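PDB 6IKX: UTP--glucose-1-phosphate uridylyltransferase from Acinetobacter baumannii, which catalyses the transfer of a uridylyl group from UTP to alpha-D-glucose 1-phosphate, giving UDP-glucose and diphosphate. Local coordinates for residues Q154-M159 against Y210-K215; A112-K117 against L219-P224. The protein carries 1 engineered substitution. All blocks are in the same frame, centred on the assembly; numbering follows the deposited sequence.

Contact 1. Residues Q154-M159 against Y210-K215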
ATOM      1  N   GLN A 154       4.678 -15.893 -39.653  1.00 56.96           N
ATOM      2  CA  GLN A 154       5.109 -14.475 -39.509  1.00 59.67           C
ATOM      3  C   GLN A 154       3.914 -13.552 -39.797  1.00 59.23           C
ATOM      4  O   GLN A 154       4.149 -12.380 -40.172  1.00 61.55           O
ATOM      5  CB  GLN A 154       6.316 -14.240 -40.427  1.00 68.30           C
ATOM      6  CG  GLN A 154       7.456 -13.436 -39.803  1.00 70.59           C
ATOM      7  CD  GLN A 154       8.054 -13.985 -38.526  1.00 70.65           C
ATOM      8  OE1 GLN A 154       8.792 -13.276 -37.844  1.00 75.15           O
ATOM      9  NE2 GLN A 154       7.768 -15.240 -38.183  1.00 49.87           N
ATOM     10  N   ALA A 155       2.686 -14.062 -39.612  1.00 51.20           N
ATOM     11  CA  ALA A 155       1.399 -13.326 -39.666  1.00 51.92           C
ATOM     12  C   ALA A 155       0.855 -13.130 -38.243  1.00 49.26           C
ATOM     13  O   ALA A 155       0.811 -14.121 -37.474  1.00 43.85           O
ATOM     14  CB  ALA A 155       0.386 -14.098 -40.476  1.00 58.88           C
ATOM     15  N   ALA A 156       0.396 -11.923 -37.921  1.00 45.48           N
ATOM     16  CA  ALA A 156      -0.163 -11.614 -36.588  1.00 42.41           C
ATOM     17  C   ALA A 156      -1.338 -12.569 -36.358  1.00 37.29           C
ATOM     18  O   ALA A 156      -1.956 -12.987 -37.342  1.00 39.36           O
ATOM     19  CB  ALA A 156      -0.555 -10.169 -36.474  1.00 41.78           C
ATOM     20  N   GLN A 157      -1.539 -12.967 -35.110  1.00 36.42           N
ATOM     21  CA  GLN A 157      -2.594 -13.913 -34.690  1.00 44.48           C
ATOM     22  C   GLN A 157      -3.541 -13.174 -33.739  1.00 43.03           C
ATOM     23  O   GLN A 157      -3.060 -12.442 -32.821  1.00 46.96           O
ATOM     24  CB  GLN A 157      -1.957 -15.162 -34.068  1.00 44.35           C
ATOM     25  CG  GLN A 157      -0.939 -15.866 -34.976  1.00 45.19           C
ATOM     26  CD  GLN A 157      -1.544 -16.527 -36.203  1.00 52.08           C
ATOM     27  OE1 GLN A 157      -2.499 -17.320 -36.118  1.00 46.87           O
ATOM     28  NE2 GLN A 157      -0.998 -16.190 -37.372  1.00 48.39           N
ATOM     29  N   ILE A 158      -4.834 -13.311 -34.007  1.00 44.32           N
ATOM     30  CA  ILE A 158      -5.950 -12.895 -33.113  1.00 43.84           C
ATOM     31  C   ILE A 158      -6.713 -14.166 -32.726  1.00 45.89           C
ATOM     32  O   ILE A 158      -7.288 -14.841 -33.607  1.00 41.75           O
ATOM     33  CB  ILE A 158      -6.837 -11.834 -33.781  1.00 40.45           C
ATOM     34  CG1 ILE A 158      -6.198 -10.447 -33.777  1.00 49.22           C
ATOM     35  CG2 ILE A 158      -8.193 -11.775 -33.125  1.00 45.94           C
ATOM     36  CD1 ILE A 158      -5.010 -10.277 -34.673  1.00 51.38           C
ATOM     37  N   MET A 159      -6.680 -14.533 -31.451  1.00 44.54           N
ATOM     38  CA  MET A 159      -7.436 -15.726 -30.989  1.00 43.42           C
ATOM     39  C   MET A 159      -8.939 -15.391 -31.045  1.00 43.79           C
ATOM     40  O   MET A 159      -9.313 -14.263 -30.651  1.00 39.98           O
ATOM     41  CB  MET A 159      -7.001 -16.163 -29.585  1.00 44.82           C
ATOM     42  CG  MET A 159      -7.648 -17.480 -29.142  1.00 49.96           C
ATOM     43  SD  MET A 159      -7.098 -18.137 -27.556  1.00 49.72           S
ATOM     44  CE  MET A 159      -5.326 -18.183 -27.811  1.00 52.51           C
ATOM     45  N   TYR A 210      -3.414 -12.386 -28.301  1.00 38.89           N
ATOM     46  CA  TYR A 210      -2.776 -11.838 -29.513  1.00 39.73           C
ATOM     47  C   TYR A 210      -1.299 -12.244 -29.511  1.00 41.86           C
ATOM     48  O   TYR A 210      -0.668 -12.357 -28.448  1.00 40.75           O
ATOM     49  CB  TYR A 210      -2.918 -10.315 -29.591  1.00 39.02           C
ATOM     50  CG  TYR A 210      -4.312  -9.768 -29.395  1.00 44.88           C
ATOM     51  CD1 TYR A 210      -4.929  -9.762 -28.143  1.00 48.31           C
ATOM     52  CD2 TYR A 210      -5.013  -9.228 -30.453  1.00 39.46           C
ATOM     53  CE1 TYR A 210      -6.209  -9.256 -27.965  1.00 50.11           C
ATOM     54  CE2 TYR A 210      -6.280  -8.690 -30.283  1.00 48.36           C
ATOM     55  CZ  TYR A 210      -6.877  -8.697 -29.036  1.00 46.76           C
ATOM     56  OH  TYR A 210      -8.111  -8.157 -28.890  1.00 50.26           O
ATOM     57  N   VAL A 211      -0.774 -12.479 -30.706  1.00 41.69           N
ATOM     58  CA  VAL A 211       0.685 -12.426 -30.994  1.00 40.70           C
ATOM     59  C   VAL A 211       0.841 -11.407 -32.108  1.00 37.53           C
ATOM     60  O   VAL A 211       0.128 -11.538 -33.080  1.00 43.07           O
ATOM     61  CB  VAL A 211       1.212 -13.808 -31.381  1.00 42.75           C
ATOM     62  CG1 VAL A 211       2.726 -13.804 -31.467  1.00 50.26           C
ATOM     63  CG2 VAL A 211       0.691 -14.863 -30.429  1.00 40.97           C
ATOM     64  N   LEU A 212       1.669 -10.393 -31.891  1.00 44.72           N
ATOM     65  CA  LEU A 212       1.801  -9.175 -32.721  1.00 40.19           C
ATOM     66  C   LEU A 212       3.283  -8.927 -32.929  1.00 40.50           C
ATOM     67  O   LEU A 212       4.110  -9.296 -32.100  1.00 45.93           O
ATOM     68  CB  LEU A 212       1.201  -7.959 -32.006  1.00 46.01           C
ATOM     69  CG  LEU A 212      -0.213  -8.098 -31.457  1.00 47.25           C
ATOM     70  CD1 LEU A 212      -0.528  -6.923 -30.547  1.00 50.59           C
ATOM     71  CD2 LEU A 212      -1.245  -8.185 -32.565  1.00 46.96           C
ATOM     72  N   PRO A 213       3.660  -8.308 -34.051  1.00 39.76           N
ATOM     73  CA  PRO A 213       5.014  -7.811 -34.224  1.00 46.94           C
ATOM     74  C   PRO A 213       5.234  -6.491 -33.485  1.00 43.37           C
ATOM     75  O   PRO A 213       4.293  -5.858 -33.154  1.00 44.26           O
ATOM     76  CB  PRO A 213       5.104  -7.622 -35.751  1.00 47.72           C
ATOM     77  CG  PRO A 213       3.695  -7.279 -36.155  1.00 44.39           C
ATOM     78  CD  PRO A 213       2.836  -8.144 -35.255  1.00 45.22           C
ATOM     79  N   ALA A 214       6.493  -6.135 -33.284  1.00 44.83           N
ATOM     80  CA  ALA A 214       6.945  -4.934 -32.554  1.00 46.67           C
ATOM     81  C   ALA A 214       6.541  -3.691 -33.327  1.00 50.58           C
ATOM     82  O   ALA A 214       6.405  -2.624 -32.686  1.00 59.01           O
ATOM     83  CB  ALA A 214       8.440  -4.985 -32.373  1.00 46.96           C
ATOM     84  N   LYS A 215       6.475  -3.816 -34.660  1.00 52.15           N
ATOM     85  CA  LYS A 215       5.896  -2.815 -35.597  1.00 48.33           C
ATOM     86  C   LYS A 215       4.713  -2.141 -34.899  1.00 51.67           C
ATOM     87  O   LYS A 215       4.564  -0.916 -35.069  1.00 50.38           O
ATOM     88  CB  LYS A 215       5.281  -3.486 -36.840  1.00 51.17           C
ATOM     89  CG  LYS A 215       6.126  -3.653 -38.096  1.00 51.84           C
ATOM     90  CD  LYS A 215       5.356  -4.369 -39.247  1.00 48.29           C
TER
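Val211 O takes the backbone N-H of Gln157 at 3.0 Å, in the carbonyl plane and nearly straight (169° at the hydrogen), and also lies 3.5 Å from Ala156 CA in a CA-H...O contact. The return bond, Val211 N to Gln157 O at 3.1 Å, completes a hydrogen-bonded antiparallel pair in the mixed sheet of the GT-A nucleotidyltransferase fold, where strand 156-162 runs between strands 209-212 and 246-250. Gln157 and Val211 put their side chains on one face, under helix 142-153. The Gln157 amide turns off from Val211: NE2 donates to Ala155 O at 2.8 Å from above that carbonyl's plane and also bonds Glu247, while OE1 pairs with Ser185, so the buried amide is held at both ends. On the other face Ile158 and Tyr210 form the next, non-hydrogen-bonded pair. Ala156 CB meets the ring CD of Pro213 at 4.1 Å. Tyr210, whose side chain lies beside Val206 of the UDP-glucose site, has CG anti to its own carbonyl carbon and beside the backbone N (chi1 -50°). The Tyr210 and Ile158 side chains cross obliquely, with Ile158 CG1 3.7 Å from Tyr210 CD2.

Contact 2. Residues A112-K117 against L219-P224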
ATOM      1  N   ALA A 112      -2.450   0.933 -23.356  1.00 36.27           N
ATOM      2  CA  ALA A 112      -1.827  -0.017 -22.414  1.00 35.96           C
ATOM      3  C   ALA A 112      -0.662  -0.750 -23.107  1.00 40.09           C
ATOM      4  O   ALA A 112       0.483  -0.731 -22.584  1.00 44.06           O
ATOM      5  CB  ALA A 112      -2.874  -0.971 -21.929  1.00 35.07           C
ATOM      6  N   VAL A 113      -0.922  -1.359 -24.255  1.00 39.43           N
ATOM      7  CA  VAL A 113       0.122  -2.079 -25.031  1.00 41.32           C
ATOM      8  C   VAL A 113       1.243  -1.090 -25.384  1.00 39.67           C
ATOM      9  O   VAL A 113       2.413  -1.448 -25.189  1.00 37.87           O
ATOM     10  CB  VAL A 113      -0.474  -2.772 -26.268  1.00 39.88           C
ATOM     11  CG1 VAL A 113       0.602  -3.333 -27.176  1.00 43.32           C
ATOM     12  CG2 VAL A 113      -1.438  -3.872 -25.858  1.00 43.16           C
ATOM     13  N   LEU A 114       0.924   0.132 -25.809  1.00 38.04           N
ATOM     14  CA  LEU A 114       1.952   1.163 -26.139  1.00 38.32           C
ATOM     15  C   LEU A 114       2.848   1.476 -24.927  1.00 44.02           C
ATOM     16  O   LEU A 114       4.060   1.753 -25.147  1.00 43.08           O
ATOM     17  CB  LEU A 114       1.221   2.421 -26.606  1.00 41.78           C
ATOM     18  CG  LEU A 114       1.907   3.252 -27.674  1.00 45.08           C
ATOM     19  CD1 LEU A 114       1.523   4.711 -27.510  1.00 45.97           C
ATOM     20  CD2 LEU A 114       3.418   3.081 -27.685  1.00 46.27           C
ATOM     21  N   CYS A 115       2.291   1.471 -23.700  1.00 43.65           N
ATOM     22  CA  CYS A 115       3.021   1.718 -22.420  1.00 45.89           C
ATOM     23  C   CYS A 115       4.165   0.713 -22.245  1.00 40.96           C
ATOM     24  O   CYS A 115       5.180   1.082 -21.706  1.00 40.14           O
ATOM     25  CB  CYS A 115       2.105   1.632 -21.204  1.00 49.51           C
ATOM     26  SG  CYS A 115       0.886   2.971 -21.087  1.00 47.54           S
ATOM     27  N   ALA A 116       4.046  -0.485 -22.786  1.00 38.99           N
ATOM     28  CA  ALA A 116       5.107  -1.509 -22.729  1.00 42.53           C
ATOM     29  C   ALA A 116       6.109  -1.388 -23.886  1.00 40.93           C
ATOM     30  O   ALA A 116       6.817  -2.359 -24.125  1.00 48.08           O
ATOM     31  CB  ALA A 116       4.471  -2.879 -22.733  1.00 43.49           C
ATOM     32  N   LYS A 117       6.222  -0.265 -24.575  1.00 41.59           N
ATOM     33  CA  LYS A 117       7.036  -0.225 -25.824  1.00 42.14           C
ATOM     34  C   LYS A 117       8.506  -0.467 -25.471  1.00 44.77           C
ATOM     35  O   LYS A 117       9.138  -1.328 -26.094  1.00 51.12           O
ATOM     36  CB  LYS A 117       6.845   1.105 -26.542  1.00 45.76           C
ATOM     37  CG  LYS A 117       7.888   1.422 -27.598  1.00 52.61           C
ATOM     38  CD  LYS A 117       7.558   2.657 -28.380  1.00 60.00           C
ATOM     39  CE  LYS A 117       8.764   3.259 -29.069  1.00 68.19           C
ATOM     40  NZ  LYS A 117       8.466   4.634 -29.539  1.00 73.66           N
ATOM     41  N   LEU A 219       2.683   1.756 -35.012  1.00 44.03           N
ATOM     42  CA  LEU A 219       1.282   1.814 -35.446  1.00 43.28           C
ATOM     43  C   LEU A 219       0.428   2.422 -34.324  1.00 45.92           C
ATOM     44  O   LEU A 219      -0.353   3.345 -34.644  1.00 48.23           O
ATOM     45  CB  LEU A 219       0.829   0.414 -35.851  1.00 45.92           C
ATOM     46  CG  LEU A 219       1.550  -0.173 -37.071  1.00 47.99           C
ATOM     47  CD1 LEU A 219       0.916  -1.498 -37.509  1.00 44.98           C
ATOM     48  CD2 LEU A 219       1.566   0.813 -38.218  1.00 42.87           C
ATOM     49  N   LEU A 220       0.542   1.966 -33.067  1.00 48.60           N
ATOM     50  CA  LEU A 220      -0.291   2.492 -31.927  1.00 46.69           C
ATOM     51  C   LEU A 220       0.016   3.984 -31.703  1.00 50.33           C
ATOM     52  O   LEU A 220      -0.901   4.706 -31.317  1.00 54.84           O
ATOM     53  CB  LEU A 220      -0.064   1.672 -30.651  1.00 42.11           C
ATOM     54  CG  LEU A 220      -0.760   0.305 -30.610  1.00 43.01           C
ATOM     55  CD1 LEU A 220      -0.160  -0.564 -29.541  1.00 44.52           C
ATOM     56  CD2 LEU A 220      -2.256   0.423 -30.364  1.00 44.95           C
ATOM     57  N   GLU A 221       1.250   4.437 -31.961  1.00 47.66           N
ATOM     58  CA  GLU A 221       1.640   5.866 -31.823  1.00 51.18           C
ATOM     59  C   GLU A 221       0.955   6.709 -32.912  1.00 58.48           C
ATOM     60  O   GLU A 221       1.060   7.922 -32.833  1.00 53.48           O
ATOM     61  CB  GLU A 221       3.163   6.032 -31.900  1.00 50.19           C
ATOM     62  CG  GLU A 221       3.850   5.718 -30.583  1.00 56.76           C
ATOM     63  CD  GLU A 221       5.361   5.533 -30.564  1.00 53.37           C
ATOM     64  OE1 GLU A 221       5.956   5.244 -31.615  1.00 65.09           O
ATOM     65  OE2 GLU A 221       5.941   5.637 -29.461  1.00 62.11           O
ATOM     66  N   ASN A 222       0.285   6.101 -33.903  1.00 71.03           N
ATOM     67  CA  ASN A 222      -0.219   6.813 -35.117  1.00 66.31           C
ATOM     68  C   ASN A 222      -1.691   6.484 -35.386  1.00 64.52           C
ATOM     69  O   ASN A 222      -2.119   6.671 -36.531  1.00 58.22           O
ATOM     70  CB  ASN A 222       0.678   6.506 -36.319  1.00 65.41           C
ATOM     71  CG  ASN A 222       1.990   7.263 -36.246  1.00 64.16           C
ATOM     72  OD1 ASN A 222       2.033   8.443 -36.570  1.00 56.48           O
ATOM     73  ND2 ASN A 222       3.048   6.617 -35.779  1.00 57.72           N
ATOM     74  N   THR A 223      -2.449   6.059 -34.369  1.00 66.79           N
ATOM     75  CA  THR A 223      -3.888   5.701 -34.508  1.00 73.19           C
ATOM     76  C   THR A 223      -4.766   6.946 -34.402  1.00 81.83           C
ATOM     77  O   THR A 223      -4.899   7.517 -33.320  1.00 86.35           O
ATOM     78  CB  THR A 223      -4.354   4.691 -33.455  1.00 62.56           C
ATOM     79  OG1 THR A 223      -4.200   5.296 -32.171  1.00 72.03           O
ATOM     80  CG2 THR A 223      -3.601   3.388 -33.534  1.00 64.72           C
ATOM     81  N   PRO A 224      -5.472   7.336 -35.486  1.00 81.88           N
ATOM     82  CA  PRO A 224      -6.473   8.396 -35.447  1.00 81.38           C
ATOM     83  C   PRO A 224      -6.709   9.128 -34.112  1.00 80.02           C
ATOM     84  O   PRO A 224      -7.221   8.510 -33.186  1.00 80.80           O
ATOM     85  CB  PRO A 224      -7.648   7.485 -35.848  1.00 91.65           C
ATOM     86  CG  PRO A 224      -7.056   6.479 -36.868  1.00 87.61           C
ATOM     87  CD  PRO A 224      -5.549   6.639 -36.776  1.00 85.85           C
TER
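Glu221, Leu114 and Leu220 bury the most surface here. The side chains of Leu114 and Leu220 lie alongside each other, running opposite ways, with Leu114 CG 3.9 Å from Leu220 CB. The branched end of Leu114 then reaches the aliphatic part of Glu221, which it crosses at about a right angle: Leu114 CD2 is 3.9 Å and CD1 4.0 Å from Glu221 CG. Beyond CG the Glu221 chain is extended, carrying its carboxylate to Lys117 on the solvent-facing side of the contact. There Lys117 NZ donates to Glu221 OE2 at 2.7 Å, on the syn lone pair, in a salt bridge. Lys117 CG stands anti to the backbone N (chi1 164°), and from there the chain is extended to NZ, its CD passing 3.6 Å from the same Glu221 OE2. Within the GT-A nucleotidyltransferase fold the contact joins the C-terminal end of helix 109-115 and the start of helix 117-120 to Leu220 of helix 216-220 and the type I turn from Leu220 to Thr223. Deeper in, Val113 and Leu220 cross at about a right angle, with Val113 CG1 3.7 Å from Leu220 CD1. Leu220 also packs on Ala236 of helix 233-240, and the Val113 side chain lies about 5 Å from that of Pro8, a UTP-binding residue.

From the N terminus the chain first passes 112-117, the helix end that later receives 219-224. It then goes through strand 125-128 and helix 142-153 into 154-159, and returns along further strands to 210-215, where contact 1 closes a loop of 50 residues that is rich in strand and has no helix. A few residues on, helix 216-220 delivers 219-224 to contact 2, whose loop of 101 residues encloses the first. The centres of the contacts lie 14 Å apart, on the same side of the chain's centre. Contact 1 joins neighbouring strands of the sheet, whereas contact 2 ties the helix that follows strand 209-212 to helix 109-115. Helix 233-240 packs against residues of both.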